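Local coordinates for glucose-1-phosphate thymidylyltransferase (Bacillus anthracis, PDB 4ECM), which catalyses the transfer of a thymidylyl group from dTTP to glucose 1-phosphate, giving dTDP-glucose and pyrophosphate, the first step toward dTDP-L-rhamnose, at residues G53-I58 against D259-K264; M74-K79 against L114-D119; M126-G131 against Y196-K201. One frame throughout, in Å; residues are numbered along the deposited sequence. Where two conformers were deposited one is given.

Contact 1 of 3, residues G53-I58 against D259-K264; sequences GRYPMI and DINFGK
The ring of Y55 has F262 CD2 over the centre of one face, 3.3 Å above its plane, while in one of two conformers R54 CG lies over the opposite face, toward the rim. The two aromatic planes are inclined by 31°, an oblique pairing. At the edge of the tyrosine, near its plane, come the carbonyl of I260, with O 3.3 Å from Y55 CE2, and the CA of N261. A tyrosine suits this place because its phenol oxygen goes beyond the ring to the backbone: F262 N donates to Y55 OH over 2.8 Å in an essentially straight bond (179°). The side chain of N261 closes an Asx turn on its own loop, OD1 accepting from G263 N from above the carbonyl plane. G263 has a positive phi, and at its backbone angles a CB would press on the carbonyl O of F262, which calls for glycine. A water also bridges the segments, accepting from R54 N and donating to I260 O. Y55 packs in addition on P40 of a second subunit. F262 also stacks on Y63 and meets H60 edge-to-face, both on helix 57-67, so the loop after helix 247-256 is laid against that helix and the short strand 55-56.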
loop_
_atom_site.group_PDB
_atom_site.type_symbol
_atom_site.label_atom_id
_atom_site.label_comp_id
_atom_site.label_asym_id
_atom_site.label_seq_id
_atom_site.Cartn_x
_atom_site.Cartn_y
_atom_site.Cartn_z
ATOM N N GLY A 53 13.447 4.373 19.315
ATOM C CA GLY A 53 12.952 3.933 20.611
ATOM C C GLY A 53 11.783 3.015 20.302
ATOM O O GLY A 53 11.842 2.212 19.361
ATOM N N ARG A 54 10.708 3.139 21.077
ATOM C CA ARG A 54 9.546 2.277 20.892
ATOM C C ARG A 54 8.439 2.927 20.063
ATOM O O ARG A 54 7.317 2.444 20.059
ATOM C CB ARG A 54 9.022 1.744 22.251
ATOM C CG ARG A 54 8.477 2.785 23.224
ATOM C CD ARG A 54 8.157 2.203 24.646
ATOM N NE ARG A 54 9.287 1.472 25.251
ATOM C CZ ARG A 54 9.275 0.190 25.635
ATOM N NH1 ARG A 54 8.165 -0.543 25.560
ATOM N NH2 ARG A 54 10.379 -0.353 26.149
ATOM N N TYR A 55 8.766 3.988 19.326
ATOM C CA TYR A 55 7.803 4.658 18.477
ATOM C C TYR A 55 8.416 4.936 17.113
ATOM O O TYR A 55 9.641 4.995 16.976
ATOM C CB TYR A 55 7.360 5.993 19.086
ATOM C CG TYR A 55 6.815 5.857 20.482
ATOM C CD1 TYR A 55 5.539 5.363 20.700
ATOM C CD2 TYR A 55 7.582 6.190 21.580
ATOM C CE1 TYR A 55 5.038 5.221 21.969
ATOM C CE2 TYR A 55 7.089 6.056 22.845
ATOM C CZ TYR A 55 5.810 5.572 23.040
ATOM O OH TYR A 55 5.310 5.438 24.324
ATOM N N PRO A 56 7.568 5.090 16.088
ATOM C CA PRO A 56 8.049 5.543 14.792
ATOM C C PRO A 56 8.621 6.936 14.972
ATOM O O PRO A 56 8.093 7.708 15.761
ATOM C CB PRO A 56 6.790 5.620 13.943
ATOM C CG PRO A 56 5.788 4.864 14.638
ATOM C CD PRO A 56 6.136 4.790 16.077
ATOM N N MET A 57 9.679 7.249 14.246
ATOM C CA MET A 57 10.370 8.524 14.369
ATOM C C MET A 57 9.437 9.739 14.416
ATOM O O MET A 57 9.627 10.626 15.232
ATOM C CB MET A 57 11.350 8.670 13.202
ATOM C CG MET A 57 12.204 9.936 13.194
ATOM S SD MET A 57 13.258 10.061 11.716
ATOM C CE MET A 57 14.166 8.483 11.721
ATOM N N ILE A 58 8.424 9.759 13.557
ATOM C CA ILE A 58 7.542 10.928 13.451
ATOM C C ILE A 58 6.691 11.191 14.692
ATOM O O ILE A 58 6.270 12.332 14.917
ATOM C CB ILE A 58 6.685 10.869 12.151
ATOM C CG1 ILE A 58 6.128 12.255 11.799
ATOM C CG2 ILE A 58 5.609 9.803 12.235
ATOM C CD1 ILE A 58 5.507 12.296 10.433
ATOM N N ASP A 259 13.936 5.243 26.938
ATOM C CA ASP A 259 12.950 5.413 28.011
ATOM C C ASP A 259 11.871 6.438 27.734
ATOM O O ASP A 259 11.095 6.781 28.629
ATOM C CB ASP A 259 13.672 5.736 29.317
ATOM C CG ASP A 259 14.631 4.628 29.734
ATOM O OD1 ASP A 259 14.341 3.436 29.473
ATOM O OD2 ASP A 259 15.681 4.950 30.319
ATOM N N ILE A 260 11.797 6.930 26.505
ATOM C CA ILE A 260 10.760 7.891 26.158
ATOM C C ILE A 260 9.421 7.156 26.089
ATOM O O ILE A 260 9.273 6.171 25.358
ATOM C CB ILE A 260 11.070 8.629 24.844
ATOM C CG1 ILE A 260 12.271 9.573 25.043
ATOM C CG2 ILE A 260 9.845 9.437 24.370
ATOM C CD1 ILE A 260 12.809 10.159 23.751
ATOM N N ASN A 261 8.455 7.665 26.852
ATOM C CA ASN A 261 7.118 7.092 26.951
ATOM C C ASN A 261 6.065 8.160 26.655
ATOM O O ASN A 261 6.032 9.203 27.316
ATOM C CB ASN A 261 6.914 6.560 28.374
ATOM C CG ASN A 261 5.595 5.826 28.556
ATOM O OD1 ASN A 261 4.909 5.475 27.587
ATOM N ND2 ASN A 261 5.248 5.555 29.815
ATOM N N PHE A 262 5.199 7.901 25.683
ATOM C CA PHE A 262 4.176 8.869 25.321
ATOM C C PHE A 262 2.800 8.540 25.890
ATOM O O PHE A 262 1.813 9.201 25.556
ATOM C CB PHE A 262 4.082 9.031 23.789
ATOM C CG PHE A 262 5.332 9.560 23.149
ATOM C CD1 PHE A 262 6.056 10.570 23.735
ATOM C CD2 PHE A 262 5.752 9.075 21.929
ATOM C CE1 PHE A 262 7.203 11.060 23.139
ATOM C CE2 PHE A 262 6.890 9.559 21.326
ATOM C CZ PHE A 262 7.613 10.560 21.932
ATOM N N GLY A 263 2.710 7.524 26.725
ATOM C CA GLY A 263 1.421 7.181 27.309
ATOM C C GLY A 263 0.532 6.398 26.365
ATOM O O GLY A 263 0.878 6.174 25.192
ATOM N N LYS A 264 -0.640 6.025 26.868
ATOM C CA LYS A 264 -1.551 5.152 26.130
ATOM C C LYS A 264 -2.164 5.716 24.861
ATOM O O LYS A 264 -2.621 4.935 24.036
ATOM C CB LYS A 264 -2.650 4.584 27.036
ATOM C CG LYS A 264 -3.622 5.590 27.595
ATOM C CD LYS A 264 -4.810 4.863 28.244
ATOM C CE LYS A 264 -5.801 5.832 28.885
ATOM N NZ LYS A 264 -7.005 5.121 29.420
HETATM O O HOH W 1 10.899 5.242 23.227
#

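Contact 2 of 3, residues M74-K79 against L114-D119; sequences MIITGK and LGLCED
C117 turns its SG away from its own carbonyl carbon and beside its backbone N (chi1 -51°), which directs the sulfur toward strand 74-77. From the strand, M74 sends CG anti to its backbone N (chi1 172°) and bends only at its last torsion, carrying SD alongside the cysteine. The two sulfurs, M74 SD and C117 SG, come to 3.7 Å, an apolar contact between soft, polarisable atoms. I76, two residues further on and facing the same way, uses both branches. Its CG1-CD1 branch reaches C117 SG, with CG1 3.9 Å from that sulfur, and also L116 CB, while its CG2 meets L116 CD1 at 4.0 Å, the two side chains crossing at a slant. C117 SG thus touches both M74 and I76 of the strand, and a small, weakly polar thiol suits a spot where the backbone passes near the sheet.

No hydrogen bond joins the segments; the contact is entirely one of apolar surfaces. The chain here makes a type I turn, G115 to E118, in which C117 N donates to L114 O over 3.0 Å and E118 N bonds only weakly to G115 O. C117 is also the N-cap residue of the next helix, so the turn joins the end of one helix to the start of another. The unbranched M74 can reach C117 SG, while the two branches of I76 reach C117 and L116. L116, partly exposed, also touches Q104. The contact borders the nucleotide-sugar site: the I76 side chain lies about 5 Å from dTDP-glucose, which Q104 hydrogen-bonds.

Strand 72-77 lies between parallel strands 25-30 and 98-103, and the junction of helices 110-115 and 118-121 rests on one face of this sheet. C117 also touches I28 of strand 25-30, and L116 O accepts from R102 of strand 98-103. On the opposite face, I75 packs against helix 82-89.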
loop_
_atom_site.group_PDB
_atom_site.type_symbol
_atom_site.label_atom_id
_atom_site.label_comp_id
_atom_site.label_asym_id
_atom_site.label_seq_id
_atom_site.Cartn_x
_atom_site.Cartn_y
_atom_site.Cartn_z
ATOM N N MET A 74 0.263 20.498 10.279
ATOM C CA MET A 74 0.343 20.090 8.897
ATOM C C MET A 74 1.541 19.157 8.715
ATOM O O MET A 74 2.629 19.411 9.234
ATOM C CB MET A 74 0.444 21.301 7.958
ATOM C CG MET A 74 0.722 20.907 6.503
ATOM S SD MET A 74 0.184 22.129 5.283
ATOM C CE MET A 74 -1.588 21.913 5.431
ATOM N N ILE A 75 1.326 18.089 7.964
ATOM C CA ILE A 75 2.345 17.083 7.689
ATOM C C ILE A 75 2.651 17.109 6.197
ATOM O O ILE A 75 1.740 16.968 5.370
ATOM C CB ILE A 75 1.827 15.687 8.038
ATOM C CG1 ILE A 75 1.369 15.605 9.514
ATOM C CG2 ILE A 75 2.869 14.594 7.683
ATOM C CD1 ILE A 75 2.423 15.692 10.518
ATOM N N ILE A 76 3.926 17.282 5.856
ATOM C CA ILE A 76 4.377 17.278 4.469
ATOM C C ILE A 76 5.215 16.026 4.191
ATOM O O ILE A 76 6.124 15.704 4.951
ATOM C CB ILE A 76 5.250 18.487 4.166
ATOM C CG1 ILE A 76 4.497 19.796 4.447
ATOM C CG2 ILE A 76 5.762 18.440 2.702
ATOM C CD1 ILE A 76 3.251 20.017 3.596
ATOM N N THR A 77 4.894 15.304 3.124
ATOM C CA THR A 77 5.696 14.145 2.731
ATOM C C THR A 77 5.531 13.887 1.242
ATOM O O THR A 77 4.799 14.607 0.564
ATOM C CB THR A 77 5.358 12.875 3.564
ATOM O OG1 THR A 77 6.403 11.898 3.400
ATOM C CG2 THR A 77 4.004 12.291 3.165
ATOM N N GLY A 78 6.242 12.886 0.733
ATOM C CA GLY A 78 6.172 12.524 -0.694
ATOM C C GLY A 78 4.890 11.783 -1.044
ATOM O O GLY A 78 4.229 11.216 -0.183
ATOM N N LYS A 79 4.551 11.795 -2.320
ATOM C CA LYS A 79 3.364 11.137 -2.820
ATOM C C LYS A 79 3.314 9.640 -2.464
ATOM O O LYS A 79 2.329 9.154 -1.926
ATOM C CB LYS A 79 3.314 11.285 -4.351
ATOM C CG LYS A 79 2.055 10.738 -4.980
ATOM C CD LYS A 79 1.929 11.080 -6.480
ATOM C CE LYS A 79 2.726 10.138 -7.362
ATOM N NZ LYS A 79 2.524 10.440 -8.812
ATOM N N LEU A 114 8.205 23.794 3.218
ATOM C CA LEU A 114 7.540 24.763 4.094
ATOM C C LEU A 114 6.607 25.662 3.300
ATOM O O LEU A 114 5.545 26.040 3.793
ATOM C CB LEU A 114 8.572 25.602 4.843
ATOM C CG LEU A 114 8.046 26.705 5.752
ATOM C CD1 LEU A 114 7.170 26.140 6.839
ATOM C CD2 LEU A 114 9.222 27.463 6.363
ATOM N N GLY A 115 6.987 25.973 2.066
ATOM C CA GLY A 115 6.179 26.850 1.195
ATOM C C GLY A 115 4.772 26.339 0.939
ATOM O O GLY A 115 3.862 27.126 0.734
ATOM N N LEU A 116 4.594 25.014 0.949
ATOM C CA LEU A 116 3.274 24.379 0.727
ATOM C C LEU A 116 2.281 24.643 1.884
ATOM O O LEU A 116 1.068 24.410 1.754
ATOM C CB LEU A 116 3.446 22.859 0.590
ATOM C CG LEU A 116 4.448 22.368 -0.458
ATOM C CD1 LEU A 116 4.711 20.876 -0.298
ATOM C CD2 LEU A 116 3.991 22.712 -1.888
ATOM N N CYS A 117 2.798 25.126 3.010
ATOM C CA CYS A 117 1.979 25.363 4.195
ATOM C C CYS A 117 1.457 26.794 4.305
ATOM O O CYS A 117 0.861 27.153 5.306
ATOM C CB CYS A 117 2.811 25.052 5.444
ATOM S SG CYS A 117 3.630 23.472 5.436
ATOM N N GLU A 118 1.677 27.614 3.288
ATOM C CA GLU A 118 1.258 29.022 3.338
ATOM C C GLU A 118 -0.219 29.231 3.730
ATOM O O GLU A 118 -0.524 29.921 4.712
ATOM C CB GLU A 118 1.549 29.720 1.989
ATOM C CG GLU A 118 1.141 31.222 1.988
ATOM C CD GLU A 118 1.571 31.984 0.725
ATOM O OE1 GLU A 118 2.229 31.407 -0.167
ATOM O OE2 GLU A 118 1.255 33.187 0.644
ATOM N N ASP A 119 -1.127 28.643 2.963
ATOM C CA ASP A 119 -2.569 28.811 3.210
ATOM C C ASP A 119 -3.001 28.233 4.561
ATOM O O ASP A 119 -3.817 28.821 5.258
ATOM C CB ASP A 119 -3.386 28.189 2.072
ATOM C CG ASP A 119 -3.228 28.945 0.737
ATOM O OD1 ASP A 119 -2.744 30.099 0.726
ATOM O OD2 ASP A 119 -3.618 28.382 -0.305
#

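Contact 3 of 3, residues M126-G131 against Y196-K201; sequences MVVILG and YLYDSK. With DAU (2'deoxy-thymidine-5'-diphospho-alpha-D-glucose), chain B.
Four backbone hydrogen bonds join strand 126-130 to strand 196-198, two for each hydrogen-bonded pair. M126 and Y198 exchange one pair, with M126 N to Y198 O at 2.9 Å; V128 and Y196 exchange the other, where V128 N reaches Y196 O in 2.7 Å at 175°. Between them V127 and L197 form a non-hydrogen-bonded pair, and CA-H...O contacts support it, such as V127 CA to Y196 O at 3.3 Å. The strand directions differ by 155°, antiparallel with a twist.

Apolar contacts fall on both faces. On one, V127 CG2 and L197 CD2 meet at 4.0 Å, their side chains running alongside. On the other, M126 takes the position of CG between backbone N and carbonyl carbon (chi1 76°), which lays the thioether across the strand: SD approaches the edge of the Y198 ring, and CE touches Y198 CB and comes within 3.3 Å of D199 O. V128 touches both tyrosines, CB against Y196 CB and CG2 against Y198 CD2. The ring of Y196 stretches past it to L130. The Y198 hydroxyl bonds to N223 of helix 219-228.

Beyond the strand, D199 OD1 accepts from K201 N, a capping bond at the turn into helix 202-206; OD1 also bonds Y226 OH.

Ligand contacts lie at the C-terminal end of strand 126-130. L130 spans both sugars of dTDP-glucose, CD1 lying 3.5 Å from O5 of the glucose and CB and CD2 against the deoxyribose, which G131 also borders. Parallel strands with a substrate at their C-terminal ends are the hallmark of the Rossmann-like nucleotidyltransferase fold, here extended by the antiparallel strand 190-198.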
loop_
_atom_site.group_PDB
_atom_site.type_symbol
_atom_site.label_atom_id
_atom_site.label_comp_id
_atom_site.label_asym_id
_atom_site.label_seq_id
_atom_site.Cartn_x
_atom_site.Cartn_y
_atom_site.Cartn_z
ATOM N N MET A 126 4.077 29.859 13.522
ATOM C CA MET A 126 4.273 28.430 13.386
ATOM C C MET A 126 5.554 27.897 13.998
ATOM O O MET A 126 6.549 28.620 14.138
ATOM C CB MET A 126 4.302 28.108 11.900
ATOM C CG MET A 126 5.618 28.504 11.221
ATOM S SD MET A 126 5.429 28.791 9.466
ATOM C CE MET A 126 4.902 30.534 9.525
ATOM N N VAL A 127 5.502 26.630 14.383
ATOM C CA VAL A 127 6.676 25.901 14.813
ATOM C C VAL A 127 6.893 24.817 13.759
ATOM O O VAL A 127 5.985 24.027 13.459
ATOM C CB VAL A 127 6.549 25.266 16.208
ATOM C CG1 VAL A 127 7.798 24.407 16.502
ATOM C CG2 VAL A 127 6.374 26.355 17.283
ATOM N N VAL A 128 8.079 24.814 13.164
ATOM C CA VAL A 128 8.427 23.848 12.146
ATOM C C VAL A 128 9.434 22.865 12.728
ATOM O O VAL A 128 10.452 23.279 13.263
ATOM C CB VAL A 128 9.078 24.536 10.944
ATOM C CG1 VAL A 128 9.506 23.497 9.915
ATOM C CG2 VAL A 128 8.130 25.597 10.336
ATOM N N ILE A 129 9.142 21.567 12.652
ATOM C CA ILE A 129 10.070 20.549 13.107
ATOM C C ILE A 129 10.460 19.609 11.970
ATOM O O ILE A 129 9.598 18.947 11.362
ATOM C CB ILE A 129 9.482 19.691 14.253
ATOM C CG1 ILE A 129 9.044 20.588 15.420
ATOM C CG2 ILE A 129 10.516 18.656 14.735
ATOM C CD1 ILE A 129 8.646 19.825 16.682
ATOM N N LEU A 130 11.756 19.534 11.667
ATOM C CA LEU A 130 12.213 18.577 10.669
ATOM C C LEU A 130 11.982 17.201 11.328
ATOM O O LEU A 130 12.376 16.962 12.473
ATOM C CB LEU A 130 13.676 18.800 10.287
ATOM C CG LEU A 130 14.014 20.212 9.796
ATOM C CD1 LEU A 130 15.468 20.326 9.361
ATOM C CD2 LEU A 130 13.070 20.605 8.653
ATOM N N GLY A 131 11.299 16.322 10.613
ATOM C CA GLY A 131 10.927 15.012 11.129
ATOM C C GLY A 131 12.019 14.149 11.696
ATOM O O GLY A 131 11.756 13.321 12.569
ATOM N N TYR A 196 12.298 25.318 14.027
ATOM C CA TYR A 196 12.205 26.722 13.663
ATOM C C TYR A 196 10.877 27.345 14.099
ATOM O O TYR A 196 9.813 26.728 13.980
ATOM C CB TYR A 196 12.332 26.851 12.138
ATOM C CG TYR A 196 13.512 26.101 11.569
ATOM C CD1 TYR A 196 14.805 26.579 11.723
ATOM C CD2 TYR A 196 13.339 24.918 10.878
ATOM C CE1 TYR A 196 15.889 25.884 11.215
ATOM C CE2 TYR A 196 14.421 24.223 10.358
ATOM C CZ TYR A 196 15.686 24.707 10.530
ATOM O OH TYR A 196 16.755 24.004 10.024
ATOM N N LEU A 197 10.943 28.568 14.613
ATOM C CA LEU A 197 9.745 29.278 14.996
ATOM C C LEU A 197 9.683 30.504 14.104
ATOM O O LEU A 197 10.618 31.314 14.108
ATOM C CB LEU A 197 9.727 29.627 16.488
ATOM C CG LEU A 197 9.820 28.433 17.463
ATOM C CD1 LEU A 197 11.280 27.999 17.673
ATOM C CD2 LEU A 197 9.211 28.743 18.798
ATOM N N TYR A 198 8.601 30.615 13.318
ATOM C CA TYR A 198 8.425 31.718 12.342
ATOM C C TYR A 198 7.080 32.442 12.417
ATOM O O TYR A 198 6.076 31.875 12.863
ATOM C CB TYR A 198 8.511 31.197 10.902
ATOM C CG TYR A 198 9.817 30.570 10.477
ATOM C CD1 TYR A 198 11.006 31.279 10.560
ATOM C CD2 TYR A 198 9.850 29.306 9.913
ATOM C CE1 TYR A 198 12.207 30.729 10.156
ATOM C CE2 TYR A 198 11.064 28.734 9.483
ATOM C CZ TYR A 198 12.239 29.458 9.616
ATOM O OH TYR A 198 13.448 28.933 9.212
ATOM N N ASP A 199 7.074 33.708 11.986
ATOM C CA ASP A 199 5.830 34.428 11.826
ATOM C C ASP A 199 5.422 34.198 10.363
ATOM O O ASP A 199 6.177 33.615 9.584
ATOM C CB ASP A 199 5.918 35.919 12.209
ATOM C CG ASP A 199 6.854 36.735 11.323
ATOM O OD1 ASP A 199 7.346 36.235 10.298
ATOM O OD2 ASP A 199 7.085 37.915 11.673
ATOM N N SER A 200 4.239 34.660 9.984
ATOM C CA SER A 200 3.720 34.394 8.641
ATOM C C SER A 200 4.475 35.091 7.500
ATOM O O SER A 200 4.196 34.818 6.337
ATOM C CB SER A 200 2.239 34.768 8.573
ATOM O OG SER A 200 2.084 36.160 8.764
ATOM N N LYS A 201 5.436 35.949 7.813
ATOM C CA LYS A 201 6.178 36.648 6.773
ATOM C C LYS A 201 7.136 35.738 6.020
ATOM O O LYS A 201 7.600 36.088 4.937
ATOM C CB LYS A 201 6.942 37.845 7.353
ATOM C CG LYS A 201 6.017 38.939 7.910
ATOM C CD LYS A 201 6.782 40.224 8.258
ATOM C CE LYS A 201 5.821 41.340 8.737
ATOM N NZ LYS A 201 6.543 42.565 9.240
HETATM O O6 DAU B . 19.249 18.442 11.177
HETATM C C6 DAU B . 19.541 19.838 11.265
HETATM C C5 DAU B . 19.953 20.362 9.897
HETATM O O5 DAU B . 18.901 20.054 8.988
HETATM C C4 DAU B . 20.226 21.870 9.924
HETATM O O4 DAU B . 21.333 22.170 10.765
HETATM C C3 DAU B . 20.507 22.431 8.533
HETATM O O3 DAU B . 20.627 23.867 8.627
HETATM C C2 DAU B . 19.349 22.032 7.611
HETATM O O2 DAU B . 19.606 22.440 6.254
HETATM C C1 DAU B . 19.105 20.529 7.652
HETATM O O1 DAU B . 20.218 19.862 7.066
HETATM P P2 DAU B . 20.065 18.373 6.463
HETATM O O3P DAU B . 20.015 17.349 7.572
HETATM O O4P DAU B . 21.070 18.256 5.351
HETATM O OPP DAU B . 18.576 18.414 5.833
HETATM P P DAU B . 17.914 17.137 5.114
HETATM O O1P DAU B . 18.424 15.878 5.773
HETATM O O2P DAU B . 18.036 17.325 3.645
HETATM O "O5'" DAU B . 16.361 17.275 5.526
HETATM C "C5'" DAU B . 15.977 17.035 6.864
HETATM C "C4'" DAU B . 14.481 16.784 7.050
HETATM O "O4'" DAU B . 13.644 17.654 6.291
HETATM C "C3'" DAU B . 14.073 15.361 6.738
HETATM O "O3'" DAU B . 13.399 14.892 7.910
HETATM C "C2'" DAU B . 13.122 15.448 5.569
HETATM C "C1'" DAU B . 12.713 16.913 5.529
HETATM N N11 DAU B . 12.766 17.564 4.208
HETATM C C61 DAU B . 14.005 17.579 3.519
HETATM C C51 DAU B . 14.058 17.858 2.168
HETATM C C5A DAU B . 15.397 17.979 1.471
HETATM C C21 DAU B . 11.583 17.624 3.448
HETATM O O21 DAU B . 10.409 17.533 4.091
HETATM N N31 DAU B . 11.597 17.902 2.121
HETATM C C41 DAU B . 12.771 18.017 1.447
HETATM O O41 DAU B . 12.767 18.274 0.119
#

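How the contacts relate
Contacts 2 and 3 belong to the core and share one sheet: strands 72-77 and 125-130 flank strand 25-30, and L114 of contact 2 packs on M126, V128 and Y198 of contact 3. Their chemistry differs with their roles, since contact 3 joins neighbouring strands by backbone bonds with apolar side chains on both faces, while contact 2 lays a helix junction on a sheet face by apolar side chains alone. Contact 1 is only partly buried, further from the chain centre, and mixes ring packing, a phenol bond and a water. It closes a long loop that holds both others, and M57 CG touches G131 O of contact 3. Contact 3 alone includes residues of the dTDP-glucose pocket.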